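PDB 7EHP: chitin oligosaccahride binding protein NagB1 from Paenibacillus sp. FPU-7, which binds short chitin oligosaccharides such as N,N'-diacetylchitobiose, probably as the extracellular solute-binding component of a sugar uptake system. Local coordinates for residues A[168-173]-A[240-245]; A[178-183]-A[197-202]; A[277-282]-A[350-355]; A[359-364]-A[384-389]. All coordinates share one frame; numbering follows the deposited sequence.

Interaction 1. Residues A[168-173]-A[240-245]; sequences ANMMLN and MFDGSW. With NAG (2-acetamido-2-deoxy-beta-D-glucopyranose), chain C; NAG (2-acetamido-2-deoxy-beta-D-glucopyranose), chain B.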
loop_
_atom_site.group_PDB
_atom_site.type_symbol
_atom_site.label_atom_id
_atom_site.label_comp_id
_atom_site.label_asym_id
_atom_site.label_seq_id
_atom_site.Cartn_x
_atom_site.Cartn_y
_atom_site.Cartn_z
ATOM N N ALA A 168 2.222 10.777 -1.467
ATOM C CA ALA A 168 3.178 11.569 -0.696
ATOM C C ALA A 168 3.342 11.024 0.721
ATOM O O ALA A 168 4.401 11.192 1.337
ATOM C CB ALA A 168 2.722 13.030 -0.661
ATOM N N ASN A 169 2.325 10.337 1.232
ATOM C CA ASN A 169 2.357 9.838 2.596
ATOM C C ASN A 169 3.158 8.553 2.748
ATOM O O ASN A 169 3.424 8.147 3.886
ATOM C CB ASN A 169 0.922 9.640 3.102
ATOM C CG ASN A 169 0.248 10.953 3.369
ATOM O OD1 ASN A 169 0.922 11.985 3.452
ATOM N ND2 ASN A 169 -1.067 10.945 3.480
ATOM N N MET A 170 3.581 7.931 1.647
ATOM C CA MET A 170 4.278 6.654 1.732
ATOM C C MET A 170 5.636 6.881 2.402
ATOM O O MET A 170 5.869 6.429 3.533
ATOM C CB MET A 170 4.422 6.038 0.333
ATOM C CG MET A 170 3.234 5.120 -0.002
ATOM S SD MET A 170 3.442 4.121 -1.495
ATOM C CE MET A 170 3.704 5.326 -2.801
ATOM N N MET A 171 6.528 7.622 1.745
ATOM C CA MET A 171 7.825 7.885 2.370
ATOM C C MET A 171 7.674 8.642 3.681
ATOM O O MET A 171 8.472 8.447 4.609
ATOM C CB MET A 171 8.741 8.650 1.414
ATOM C CG MET A 171 10.149 8.762 1.979
ATOM S SD MET A 171 11.202 9.991 1.214
ATOM C CE MET A 171 11.488 9.280 -0.400
ATOM N N LEU A 172 6.651 9.487 3.787
ATOM C CA LEU A 172 6.427 10.214 5.024
ATOM C C LEU A 172 6.169 9.255 6.167
ATOM O O LEU A 172 6.627 9.485 7.293
ATOM C CB LEU A 172 5.274 11.209 4.851
ATOM C CG LEU A 172 4.821 12.098 6.012
ATOM C CD1 LEU A 172 5.914 13.149 6.378
ATOM C CD2 LEU A 172 3.505 12.780 5.683
ATOM N N ASN A 173 5.462 8.163 5.897
ATOM C CA ASN A 173 4.964 7.271 6.930
ATOM C C ASN A 173 6.187 6.860 7.697
ATOM O O ASN A 173 6.288 6.889 8.917
ATOM C CB ASN A 173 4.532 5.825 6.494
ATOM C CG ASN A 173 3.532 5.285 7.465
ATOM O OD1 ASN A 173 2.750 6.130 7.847
ATOM N ND2 ASN A 173 3.927 4.175 8.283
ATOM N N MET A 240 13.150 5.371 -6.082
ATOM C CA MET A 240 11.713 5.615 -5.995
ATOM C C MET A 240 11.208 4.913 -4.750
ATOM O O MET A 240 11.324 3.686 -4.665
ATOM C CB MET A 240 10.986 5.063 -7.218
ATOM C CG MET A 240 9.472 5.145 -7.110
ATOM S SD MET A 240 8.697 4.594 -8.632
ATOM C CE MET A 240 8.766 2.806 -8.414
ATOM N N PHE A 241 10.624 5.659 -3.812
ATOM C CA PHE A 241 9.967 5.032 -2.670
ATOM C C PHE A 241 8.569 4.592 -3.097
ATOM O O PHE A 241 7.778 5.405 -3.587
ATOM C CB PHE A 241 9.898 5.998 -1.478
ATOM C CG PHE A 241 9.473 5.354 -0.186
ATOM C CD1 PHE A 241 8.149 5.037 0.044
ATOM C CD2 PHE A 241 10.404 5.073 0.812
ATOM C CE1 PHE A 241 7.753 4.431 1.238
ATOM C CE2 PHE A 241 10.007 4.465 2.024
ATOM C CZ PHE A 241 8.682 4.142 2.226
ATOM N N ASP A 242 8.253 3.316 -2.894
ATOM C CA ASP A 242 6.990 2.766 -3.383
ATOM C C ASP A 242 6.709 1.446 -2.675
ATOM O O ASP A 242 7.542 0.917 -1.931
ATOM C CB ASP A 242 7.031 2.573 -4.910
ATOM C CG ASP A 242 5.675 2.755 -5.560
ATOM O OD1 ASP A 242 4.655 2.630 -4.845
ATOM O OD2 ASP A 242 5.628 3.033 -6.787
ATOM N N GLY A 243 5.522 0.921 -2.915
ATOM C CA GLY A 243 5.158 -0.376 -2.398
ATOM C C GLY A 243 5.567 -1.500 -3.320
ATOM O O GLY A 243 5.776 -1.296 -4.515
ATOM N N SER A 244 5.660 -2.705 -2.750
ATOM C CA SER A 244 6.036 -3.880 -3.534
ATOM C C SER A 244 5.079 -4.138 -4.701
ATOM O O SER A 244 5.486 -4.717 -5.719
ATOM C CB SER A 244 6.087 -5.112 -2.627
ATOM O OG SER A 244 4.885 -5.198 -1.895
ATOM N N TRP A 245 3.815 -3.713 -4.579
ATOM C CA TRP A 245 2.849 -3.901 -5.665
ATOM C C TRP A 245 3.272 -3.172 -6.939
ATOM O O TRP A 245 2.740 -3.468 -8.015
ATOM C CB TRP A 245 1.456 -3.412 -5.240
ATOM C CG TRP A 245 1.465 -1.944 -4.917
ATOM C CD1 TRP A 245 1.431 -0.894 -5.806
ATOM C CD2 TRP A 245 1.575 -1.363 -3.614
ATOM N NE1 TRP A 245 1.503 0.304 -5.121
ATOM C CE2 TRP A 245 1.588 0.041 -3.776
ATOM C CE3 TRP A 245 1.675 -1.893 -2.324
ATOM C CZ2 TRP A 245 1.681 0.912 -2.694
ATOM C CZ3 TRP A 245 1.767 -1.027 -1.253
ATOM C CH2 TRP A 245 1.767 0.362 -1.441
HETATM C C1 NAG C . -2.810 -2.301 -4.980
HETATM C C2 NAG C . -2.361 -2.788 -3.604
HETATM C C3 NAG C . -2.633 -1.713 -2.552
HETATM C C4 NAG C . -2.132 -0.336 -2.999
HETATM C C5 NAG C . -2.513 -0.056 -4.460
HETATM C C6 NAG C . -1.950 1.224 -5.041
HETATM C C7 NAG C . -2.578 -5.244 -3.600
HETATM C C8 NAG C . -3.372 -6.410 -3.089
HETATM N N2 NAG C . -3.019 -4.034 -3.235
HETATM O O1 NAG C . -2.601 -3.297 -5.921
HETATM O O3 NAG C . -2.036 -2.115 -1.320
HETATM O O4 NAG C . -2.838 0.636 -2.236
HETATM O O5 NAG C . -2.099 -1.130 -5.315
HETATM O O6 NAG C . -2.609 1.540 -6.265
HETATM O O7 NAG C . -1.591 -5.392 -4.319
HETATM C C1 NAG B . -2.094 1.213 -1.167
HETATM C C2 NAG B . -2.993 2.272 -0.538
HETATM C C3 NAG B . -2.286 2.929 0.638
HETATM C C4 NAG B . -1.846 1.868 1.634
HETATM C C5 NAG B . -0.995 0.809 0.937
HETATM C C6 NAG B . -0.599 -0.335 1.844
HETATM C C7 NAG B . -4.726 3.523 -1.751
HETATM C C8 NAG B . -5.002 4.579 -2.760
HETATM N N2 NAG B . -3.432 3.265 -1.508
HETATM O O3 NAG B . -3.175 3.839 1.267
HETATM O O4 NAG B . -1.080 2.452 2.679
HETATM O O5 NAG B . -1.709 0.243 -0.169
HETATM O O6 NAG B . -1.723 -0.918 2.490
HETATM O O7 NAG B . -5.636 2.927 -1.164
#

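Interaction 2. Residues A[178-183]-A[197-202]; sequences RTAGDD and DPDVAD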
loop_
_atom_site.group_PDB
_atom_site.type_symbol
_atom_site.label_atom_id
_atom_site.label_comp_id
_atom_site.label_asym_id
_atom_site.label_seq_id
_atom_site.Cartn_x
_atom_site.Cartn_y
_atom_site.Cartn_z
ATOM N N ARG A 178 10.491 6.261 11.518
ATOM C CA ARG A 178 11.928 6.213 11.782
ATOM C C ARG A 178 12.295 7.066 12.994
ATOM O O ARG A 178 13.057 6.634 13.871
ATOM C CB ARG A 178 12.719 6.690 10.559
ATOM C CG ARG A 178 12.971 5.609 9.491
ATOM C CD ARG A 178 14.215 4.774 9.743
ATOM N NE ARG A 178 14.369 3.737 8.725
ATOM C CZ ARG A 178 13.603 2.645 8.643
ATOM N NH1 ARG A 178 12.648 2.446 9.531
ATOM N NH2 ARG A 178 13.792 1.749 7.677
ATOM N N THR A 179 11.762 8.291 13.056
ATOM C CA THR A 179 12.215 9.226 14.088
ATOM C C THR A 179 11.483 9.040 15.408
ATOM O O THR A 179 12.086 9.218 16.469
ATOM C CB THR A 179 12.043 10.662 13.613
ATOM O OG1 THR A 179 10.654 10.889 13.346
ATOM C CG2 THR A 179 12.876 10.913 12.360
ATOM N N ALA A 180 10.200 8.679 15.376
ATOM C CA ALA A 180 9.393 8.609 16.586
ATOM C C ALA A 180 9.002 7.195 16.994
ATOM O O ALA A 180 8.433 7.024 18.079
ATOM C CB ALA A 180 8.112 9.445 16.436
ATOM N N GLY A 181 9.287 6.194 16.177
ATOM C CA GLY A 181 8.871 4.831 16.467
ATOM C C GLY A 181 7.489 4.520 15.922
ATOM O O GLY A 181 6.630 5.390 15.775
ATOM N N ASP A 182 7.270 3.236 15.627
ATOM C CA ASP A 182 5.994 2.814 15.047
ATOM C C ASP A 182 4.831 3.028 16.008
ATOM O O ASP A 182 3.697 3.273 15.571
ATOM C CB ASP A 182 6.071 1.347 14.615
ATOM C CG ASP A 182 6.259 0.396 15.783
ATOM O OD1 ASP A 182 7.204 0.577 16.575
ATOM O OD2 ASP A 182 5.453 -0.547 15.905
ATOM N N ASP A 183 5.093 2.976 17.313
ATOM C CA ASP A 183 4.064 3.190 18.324
ATOM C C ASP A 183 3.505 4.625 18.315
ATOM O O ASP A 183 2.524 4.905 19.024
ATOM C CB ASP A 183 4.651 2.818 19.694
ATOM C CG ASP A 183 3.588 2.400 20.704
ATOM O OD1 ASP A 183 2.646 3.172 20.994
ATOM O OD2 ASP A 183 3.660 1.233 21.153
ATOM N N ASP A 197 4.413 16.397 18.373
ATOM C CA ASP A 197 5.543 16.030 19.216
ATOM C C ASP A 197 6.851 16.184 18.442
ATOM O O ASP A 197 6.895 15.908 17.236
ATOM C CB ASP A 197 5.390 14.591 19.723
ATOM C CG ASP A 197 4.335 14.461 20.832
ATOM O OD1 ASP A 197 4.021 15.487 21.465
ATOM O OD2 ASP A 197 3.841 13.333 21.097
ATOM N N PRO A 198 7.933 16.627 19.101
ATOM C CA PRO A 198 9.189 16.909 18.375
ATOM C C PRO A 198 9.832 15.699 17.718
ATOM O O PRO A 198 10.536 15.859 16.707
ATOM C CB PRO A 198 10.091 17.488 19.474
ATOM C CG PRO A 198 9.114 18.165 20.395
ATOM C CD PRO A 198 7.969 17.172 20.471
ATOM N N ASP A 199 9.630 14.496 18.261
ATOM C CA ASP A 199 10.152 13.311 17.584
ATOM C C ASP A 199 9.342 12.975 16.325
ATOM O O ASP A 199 9.913 12.557 15.312
ATOM C CB ASP A 199 10.213 12.129 18.551
ATOM C CG ASP A 199 8.849 11.715 19.077
ATOM O OD1 ASP A 199 7.895 12.518 19.014
ATOM O OD2 ASP A 199 8.743 10.571 19.582
ATOM N N VAL A 200 8.022 13.163 16.351
ATOM C CA VAL A 200 7.251 13.047 15.110
ATOM C C VAL A 200 7.721 14.100 14.112
ATOM O O VAL A 200 8.090 13.783 12.974
ATOM C CB VAL A 200 5.742 13.164 15.388
ATOM C CG1 VAL A 200 4.957 13.328 14.069
ATOM C CG2 VAL A 200 5.258 11.960 16.138
ATOM N N ALA A 201 7.778 15.367 14.561
ATOM C CA ALA A 201 8.164 16.488 13.700
ATOM C C ALA A 201 9.539 16.305 13.076
ATOM O O ALA A 201 9.793 16.827 11.986
ATOM C CB ALA A 201 8.134 17.798 14.502
ATOM N N ASP A 202 10.453 15.607 13.754
ATOM C CA ASP A 202 11.772 15.374 13.167
ATOM C C ASP A 202 11.656 14.682 11.804
ATOM O O ASP A 202 12.344 15.050 10.839
ATOM C CB ASP A 202 12.630 14.554 14.144
ATOM C CG ASP A 202 14.109 14.545 13.774
ATOM O OD1 ASP A 202 14.777 15.555 14.075
ATOM O OD2 ASP A 202 14.626 13.525 13.237
#

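Interaction 3. Residues A[277-282]-A[350-355]; sequences MINGGY and FPAFDS. With NAG (2-acetamido-2-deoxy-beta-D-glucopyranose), chain B.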
loop_
_atom_site.group_PDB
_atom_site.type_symbol
_atom_site.label_atom_id
_atom_site.label_comp_id
_atom_site.label_asym_id
_atom_site.label_seq_id
_atom_site.Cartn_x
_atom_site.Cartn_y
_atom_site.Cartn_z
ATOM N N MET A 277 13.224 -0.969 11.175
ATOM C CA MET A 277 11.897 -1.454 10.828
ATOM C C MET A 277 11.562 -1.111 9.383
ATOM O O MET A 277 12.173 -0.238 8.763
ATOM C CB MET A 277 10.829 -0.879 11.760
ATOM C CG MET A 277 11.275 -0.727 13.193
ATOM S SD MET A 277 9.933 -0.080 14.187
ATOM C CE MET A 277 8.784 -1.431 14.112
ATOM N N ILE A 278 10.577 -1.819 8.848
ATOM C CA ILE A 278 10.116 -1.584 7.489
ATOM C C ILE A 278 8.599 -1.538 7.512
ATOM O O ILE A 278 7.949 -2.229 8.301
ATOM C CB ILE A 278 10.645 -2.656 6.496
ATOM C CG1 ILE A 278 10.402 -2.220 5.045
ATOM C CG2 ILE A 278 10.033 -4.032 6.781
ATOM C CD1 ILE A 278 11.192 -3.046 4.000
ATOM N N ASN A 279 8.042 -0.685 6.659
ATOM C CA ASN A 279 6.599 -0.593 6.472
ATOM C C ASN A 279 6.108 -1.809 5.679
ATOM O O ASN A 279 6.555 -2.053 4.553
ATOM C CB ASN A 279 6.276 0.724 5.756
ATOM C CG ASN A 279 4.786 0.962 5.558
ATOM O OD1 ASN A 279 4.384 1.710 4.659
ATOM N ND2 ASN A 279 3.965 0.353 6.396
ATOM N N GLY A 280 5.202 -2.578 6.266
ATOM C CA GLY A 280 4.696 -3.757 5.589
ATOM C C GLY A 280 3.576 -4.396 6.372
ATOM O O GLY A 280 3.412 -4.149 7.571
ATOM N N GLY A 281 2.799 -5.223 5.676
ATOM C CA GLY A 281 1.736 -5.949 6.340
ATOM C C GLY A 281 0.802 -6.599 5.337
ATOM O O GLY A 281 1.096 -6.684 4.144
ATOM N N TYR A 282 -0.347 -7.020 5.848
ATOM C CA TYR A 282 -1.330 -7.813 5.102
ATOM C C TYR A 282 -2.630 -7.017 5.054
ATOM O O TYR A 282 -3.606 -7.363 5.727
ATOM C CB TYR A 282 -1.541 -9.181 5.766
ATOM C CG TYR A 282 -0.291 -10.012 5.933
ATOM C CD1 TYR A 282 0.638 -9.729 6.930
ATOM C CD2 TYR A 282 -0.044 -11.093 5.101
ATOM C CE1 TYR A 282 1.791 -10.497 7.076
ATOM C CE2 TYR A 282 1.095 -11.868 5.245
ATOM C CZ TYR A 282 2.006 -11.568 6.232
ATOM O OH TYR A 282 3.140 -12.342 6.348
ATOM N N PHE A 350 5.903 -2.516 10.599
ATOM C CA PHE A 350 4.779 -1.719 11.051
ATOM C C PHE A 350 3.783 -1.562 9.912
ATOM O O PHE A 350 4.171 -1.554 8.737
ATOM C CB PHE A 350 5.230 -0.340 11.581
ATOM C CG PHE A 350 6.068 0.472 10.625
ATOM C CD1 PHE A 350 7.444 0.275 10.531
ATOM C CD2 PHE A 350 5.499 1.499 9.884
ATOM C CE1 PHE A 350 8.227 1.046 9.675
ATOM C CE2 PHE A 350 6.279 2.272 9.032
ATOM C CZ PHE A 350 7.642 2.043 8.923
ATOM N N PRO A 351 2.495 -1.467 10.220
ATOM C CA PRO A 351 1.495 -1.314 9.160
ATOM C C PRO A 351 1.459 0.118 8.646
ATOM O O PRO A 351 2.017 1.038 9.241
ATOM C CB PRO A 351 0.176 -1.700 9.849
ATOM C CG PRO A 351 0.404 -1.404 11.293
ATOM C CD PRO A 351 1.877 -1.678 11.540
ATOM N N ALA A 352 0.803 0.295 7.502
ATOM C CA ALA A 352 0.612 1.643 6.981
ATOM C C ALA A 352 -0.235 2.444 7.957
ATOM O O ALA A 352 -1.160 1.911 8.575
ATOM C CB ALA A 352 -0.069 1.586 5.611
ATOM N N PHE A 353 0.075 3.740 8.091
ATOM C CA PHE A 353 -0.657 4.594 9.031
ATOM C C PHE A 353 -2.165 4.629 8.749
ATOM O O PHE A 353 -2.965 4.767 9.679
ATOM C CB PHE A 353 -0.076 6.021 9.008
ATOM C CG PHE A 353 -0.606 6.886 7.886
ATOM C CD1 PHE A 353 -0.072 6.785 6.604
ATOM C CD2 PHE A 353 -1.616 7.796 8.117
ATOM C CE1 PHE A 353 -0.569 7.565 5.559
ATOM C CE2 PHE A 353 -2.115 8.580 7.086
ATOM C CZ PHE A 353 -1.595 8.464 5.810
ATOM N N ASP A 354 -2.581 4.528 7.484
ATOM C CA ASP A 354 -4.009 4.577 7.170
ATOM C C ASP A 354 -4.767 3.332 7.630
ATOM O O ASP A 354 -6.008 3.302 7.551
ATOM C CB ASP A 354 -4.200 4.759 5.674
ATOM C CG ASP A 354 -3.443 3.725 4.878
ATOM O OD1 ASP A 354 -4.023 2.655 4.574
ATOM O OD2 ASP A 354 -2.262 3.967 4.594
ATOM N N SER A 355 -4.062 2.301 8.076
ATOM C CA SER A 355 -4.755 1.192 8.712
ATOM C C SER A 355 -5.086 1.495 10.165
ATOM O O SER A 355 -5.917 0.793 10.749
ATOM C CB SER A 355 -3.916 -0.086 8.634
ATOM O OG SER A 355 -2.864 -0.049 9.587
HETATM C C1 NAG B . -2.094 1.213 -1.167
HETATM C C2 NAG B . -2.993 2.272 -0.538
HETATM C C3 NAG B . -2.286 2.929 0.638
HETATM C C4 NAG B . -1.846 1.868 1.634
HETATM C C5 NAG B . -0.995 0.809 0.937
HETATM C C6 NAG B . -0.599 -0.335 1.844
HETATM C C7 NAG B . -4.726 3.523 -1.751
HETATM C C8 NAG B . -5.002 4.579 -2.760
HETATM N N2 NAG B . -3.432 3.265 -1.508
HETATM O O3 NAG B . -3.175 3.839 1.267
HETATM O O4 NAG B . -1.080 2.452 2.679
HETATM O O5 NAG B . -1.709 0.243 -0.169
HETATM O O6 NAG B . -1.723 -0.918 2.490
HETATM O O7 NAG B . -5.636 2.927 -1.164
#

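Interaction 4. Residues A[359-364]-A[384-389]; sequences AKVRET and DKMQKV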
loop_
_atom_site.group_PDB
_atom_site.type_symbol
_atom_site.label_atom_id
_atom_site.label_comp_id
_atom_site.label_asym_id
_atom_site.label_seq_id
_atom_site.Cartn_x
_atom_site.Cartn_y
_atom_site.Cartn_z
ATOM N N ALA A 359 -10.319 8.024 8.755
ATOM C CA ALA A 359 -10.315 8.539 7.385
ATOM C C ALA A 359 -10.077 10.045 7.343
ATOM O O ALA A 359 -9.316 10.535 6.502
ATOM C CB ALA A 359 -11.633 8.207 6.682
ATOM N N LYS A 360 -10.724 10.795 8.237
ATOM C CA LYS A 360 -10.585 12.245 8.218
ATOM C C LYS A 360 -9.152 12.671 8.486
ATOM O O LYS A 360 -8.689 13.670 7.925
ATOM C CB LYS A 360 -11.508 12.886 9.249
ATOM C CG LYS A 360 -11.808 14.360 8.971
ATOM C CD LYS A 360 -12.842 14.491 7.859
ATOM C CE LYS A 360 -12.773 15.845 7.149
ATOM N NZ LYS A 360 -13.731 15.880 5.994
ATOM N N VAL A 361 -8.441 11.926 9.333
ATOM C CA VAL A 361 -7.047 12.242 9.631
ATOM C C VAL A 361 -6.176 11.970 8.412
ATOM O O VAL A 361 -5.327 12.786 8.044
ATOM C CB VAL A 361 -6.574 11.438 10.856
ATOM C CG1 VAL A 361 -5.068 11.555 11.036
ATOM C CG2 VAL A 361 -7.317 11.888 12.107
ATOM N N ARG A 362 -6.364 10.802 7.788
ATOM C CA ARG A 362 -5.673 10.465 6.547
ATOM C C ARG A 362 -5.918 11.524 5.476
ATOM O O ARG A 362 -4.986 11.957 4.798
ATOM C CB ARG A 362 -6.153 9.094 6.047
ATOM C CG ARG A 362 -5.285 8.488 4.936
ATOM C CD ARG A 362 -6.135 7.882 3.825
ATOM N NE ARG A 362 -6.700 8.892 2.938
ATOM C CZ ARG A 362 -7.989 9.214 2.891
ATOM N NH1 ARG A 362 -8.865 8.602 3.677
ATOM N NH2 ARG A 362 -8.400 10.133 2.039
ATOM N N GLU A 363 -7.185 11.908 5.278
ATOM C CA GLU A 363 -7.510 12.904 4.262
ATOM C C GLU A 363 -6.811 14.230 4.550
ATOM O O GLU A 363 -6.285 14.884 3.640
ATOM C CB GLU A 363 -9.025 13.102 4.198
ATOM C CG GLU A 363 -9.437 14.110 3.143
ATOM C CD GLU A 363 -10.933 14.413 3.138
ATOM O OE1 GLU A 363 -11.420 15.077 4.074
ATOM O OE2 GLU A 363 -11.616 13.987 2.185
ATOM N N THR A 364 -6.780 14.631 5.820
ATOM C CA THR A 364 -6.144 15.887 6.201
ATOM C C THR A 364 -4.637 15.832 5.984
ATOM O O THR A 364 -4.033 16.806 5.522
ATOM C CB THR A 364 -6.493 16.177 7.656
ATOM O OG1 THR A 364 -7.926 16.206 7.773
ATOM C CG2 THR A 364 -5.854 17.487 8.146
ATOM N N ASP A 384 0.307 21.295 13.523
ATOM C CA ASP A 384 -0.774 21.968 14.245
ATOM C C ASP A 384 -2.140 21.506 13.745
ATOM O O ASP A 384 -3.039 21.184 14.534
ATOM C CB ASP A 384 -0.648 23.481 14.065
ATOM C CG ASP A 384 0.395 24.105 14.965
ATOM O OD1 ASP A 384 0.941 23.415 15.850
ATOM O OD2 ASP A 384 0.682 25.299 14.753
ATOM N N LYS A 385 -2.315 21.491 12.420
ATOM C CA LYS A 385 -3.590 21.088 11.838
ATOM C C LYS A 385 -3.829 19.588 12.007
ATOM O O LYS A 385 -4.950 19.161 12.329
ATOM C CB LYS A 385 -3.616 21.492 10.366
ATOM C CG LYS A 385 -4.832 21.023 9.610
ATOM C CD LYS A 385 -6.098 21.713 10.100
ATOM C CE LYS A 385 -7.255 21.457 9.123
ATOM N NZ LYS A 385 -8.584 21.827 9.679
ATOM N N MET A 386 -2.788 18.772 11.805
ATOM C CA MET A 386 -2.931 17.335 12.027
ATOM C C MET A 386 -3.388 17.041 13.442
ATOM O O MET A 386 -4.256 16.184 13.657
ATOM C CB MET A 386 -1.616 16.604 11.738
ATOM C CG MET A 386 -1.272 16.566 10.263
ATOM S SD MET A 386 -2.638 15.812 9.362
ATOM C CE MET A 386 -2.725 14.221 10.193
ATOM N N GLN A 387 -2.823 17.737 14.431
ATOM C CA GLN A 387 -3.188 17.392 15.799
ATOM C C GLN A 387 -4.616 17.812 16.112
ATOM O O GLN A 387 -5.340 17.076 16.787
ATOM C CB GLN A 387 -2.212 17.993 16.809
ATOM C CG GLN A 387 -2.504 17.499 18.232
ATOM C CD GLN A 387 -2.483 15.982 18.338
ATOM O OE1 GLN A 387 -1.805 15.299 17.561
ATOM N NE2 GLN A 387 -3.212 15.444 19.315
ATOM N N LYS A 388 -5.048 18.978 15.630
ATOM C CA LYS A 388 -6.427 19.387 15.887
ATOM C C LYS A 388 -7.401 18.378 15.297
ATOM O O LYS A 388 -8.357 17.966 15.961
ATOM C CB LYS A 388 -6.691 20.791 15.334
ATOM C CG LYS A 388 -6.041 21.872 16.183
ATOM C CD LYS A 388 -6.391 23.285 15.743
ATOM C CE LYS A 388 -5.587 24.312 16.547
ATOM N NZ LYS A 388 -5.974 24.336 17.996
ATOM N N VAL A 389 -7.168 17.956 14.048
ATOM C CA VAL A 389 -8.054 16.975 13.427
ATOM C C VAL A 389 -7.975 15.654 14.176
ATOM O O VAL A 389 -8.986 14.965 14.360
ATOM C CB VAL A 389 -7.715 16.821 11.936
ATOM C CG1 VAL A 389 -8.483 15.656 11.320
ATOM C CG2 VAL A 389 -8.050 18.098 11.216
#

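Interaction 1. Residues A[168-173]-A[240-245]
M171 and F241 meet as bump and flat: the CA of M171 sits over the centre of the phenyl ring, 3.6 Å from its centroid, in a CH-pi contact. The M171 side chain leaves with CG anti to the backbone N (chi1 -172°), runs over the ring and bends at its last torsion, so that M171 CE curls back to 3.8 Å from F241 CB. Beside it the CE1 corner of the F241 ring reaches the helix backbone, 3.4 Å from M170 C. Segment 168-173 crosses strand residues 240-243 at 97°; its helix, 165-180, is one of those packed on the sheet of a periplasmic-binding-protein fold. M170 fills the next hollow, between D242 and W245. Its CE packs 3.5 Å from D242 OD1, an oxygen hydrogen-bonded to G243 N and Y225 OH, and its SD meets W245 CZ2 obliquely at 3.9 Å in a Met-aromatic contact. W245 CG takes the crowded position between backbone N and carbonyl carbon (chi1 61°), and the indole folds back over G243, whose CA lies 3.5 Å from its plane; a side chain at G243 would collide with the ring. The opposite face carries the sugar of chain C, its C4 3.8 Å above the centre.

Interaction 2. Residues A[178-183]-A[197-202]
T179 and A180 form a buried helix-end contact, in which the last turn of helix 165-180 packs against the first turn of helix 198-213. T179 OG1 lies between its backbone N and carbonyl carbon (chi1 60°), which turns it to D199 O, 2.7 Å away, but W176 O of its own helix competes for the single hydroxyl proton. The methyl of the same threonine, CG2, approaches D202 OD2 at 3.3 Å, a carboxylate whose charge is met by R206. A180 CB sits between two side chains: D199 OD2 stands 3.4 Å away, and V200 CG2 touches it at 3.8 Å. D199 OD2 also makes salt bridges to R193 and K273, and R193 bonds A180 O as well. An alanine in place of D199 would probably leave R193 and K273 without their shared negative partner and open a gap beside A180 CB. Past A180 the chain turns away at G181 with positive phi (89°), while R178 reaches to F267 O in a nearby loop and to M277 O in strand 277-288.

Interaction 3. Residues A[277-282]-A[350-355]
F350 turns its ring back over strand 277-288 because CG sits between its own backbone N and carbonyl carbon (chi1 54°), and N279 sends its amide to meet F350 with CG anti to the backbone N (chi1 -177°). The CA of N279 lies 3.7 Å above the F350 ring plane, over its centre, while M277 CB touches the ring edge at F350 CD1, 3.8 Å away. F350 O is gripped twice: G280 N reaches it at 2.9 Å, and N279 ND2 at 3.0 Å from the opposite face of the carbonyl plane. With F350 N bonded to I278 O at 3.1 Å, this is a parallel beta bridge, locked further by the asparagine. Farther along, the chain enters the sugar pocket. D354 OD2 accepts a hydrogen bond from O4 of the sugar of chain B at 2.7 Å, and R48 makes a salt bridge to D354 OD1. Strand 109-125 flanks strand 277-288, N279 and E120 sharing a backbone hydrogen bond, and from helix 165-180 N173 packs on F350 and T174 on N279.

Interaction 4. Residues A[359-364]-A[384-389]
V389 CG1 lies 3.9 Å from K360 O, and the flat group here is the peptide carbonyl of K360, approached on one face by T364 N and on the other by T364 OG1. T364 OG1 bonds K360 O at 2.7 Å, keeping to its own helix, and V389 CG1 rests 3.6 Å from T364 OG1. No ring is shared across the contact; W195, from a loop, touches both V361 and M386. The threonine's other branch meets two partners: T364 CG2 is 3.8 Å from M386 SD, and T364 CG2 is equally 3.8 Å from V389 CG2. M386 is bent at both chi2 and chi3 (-56° and -58°), which folds its tip back toward helix 359-373 and brings M386 CE to 3.6 Å from V361 CG1. The V361 and V389 side chains pass in opposite directions, V361 CG2 and V389 CG1 4.0 Å apart. Segments 359-364 and 384-389 run antiparallel at 169°, in a hairpin of helices 359-373 and 379-396 near the C terminus. An alanine in place of T364 would probably open a gap between M386 SD and V389 and leave K360 O without its second donor. At the exposed side K360 NZ makes a salt bridge to E363, within one helix. With no hydrogen bond or salt bridge joining these two segments, their contact rests on methyl, methylene and thioether packing, and the polar hydroxyl among them is satisfied within its own helix.

How the interactions relate
Following the chain, helix 165-180 opens two loops. Its middle begins the loop that interaction 1 closes at strand 237-243, and its end begins the much shorter one that interaction 2 closes at helix 198-213, nested inside the first. Interaction 3 opens only afterwards, joining strand 277-288 to the chain after strand 348-350, and interaction 4 follows in series with the closing helical hairpin; none of the loops cross. Interactions 1 and 3 reach the same sheet and the same sugar, and N173 packs on F353. Interactions 2 and 3 are joined through the end of helix 165-180, while F353 packs on R362 and connects the pocket side to the hairpin.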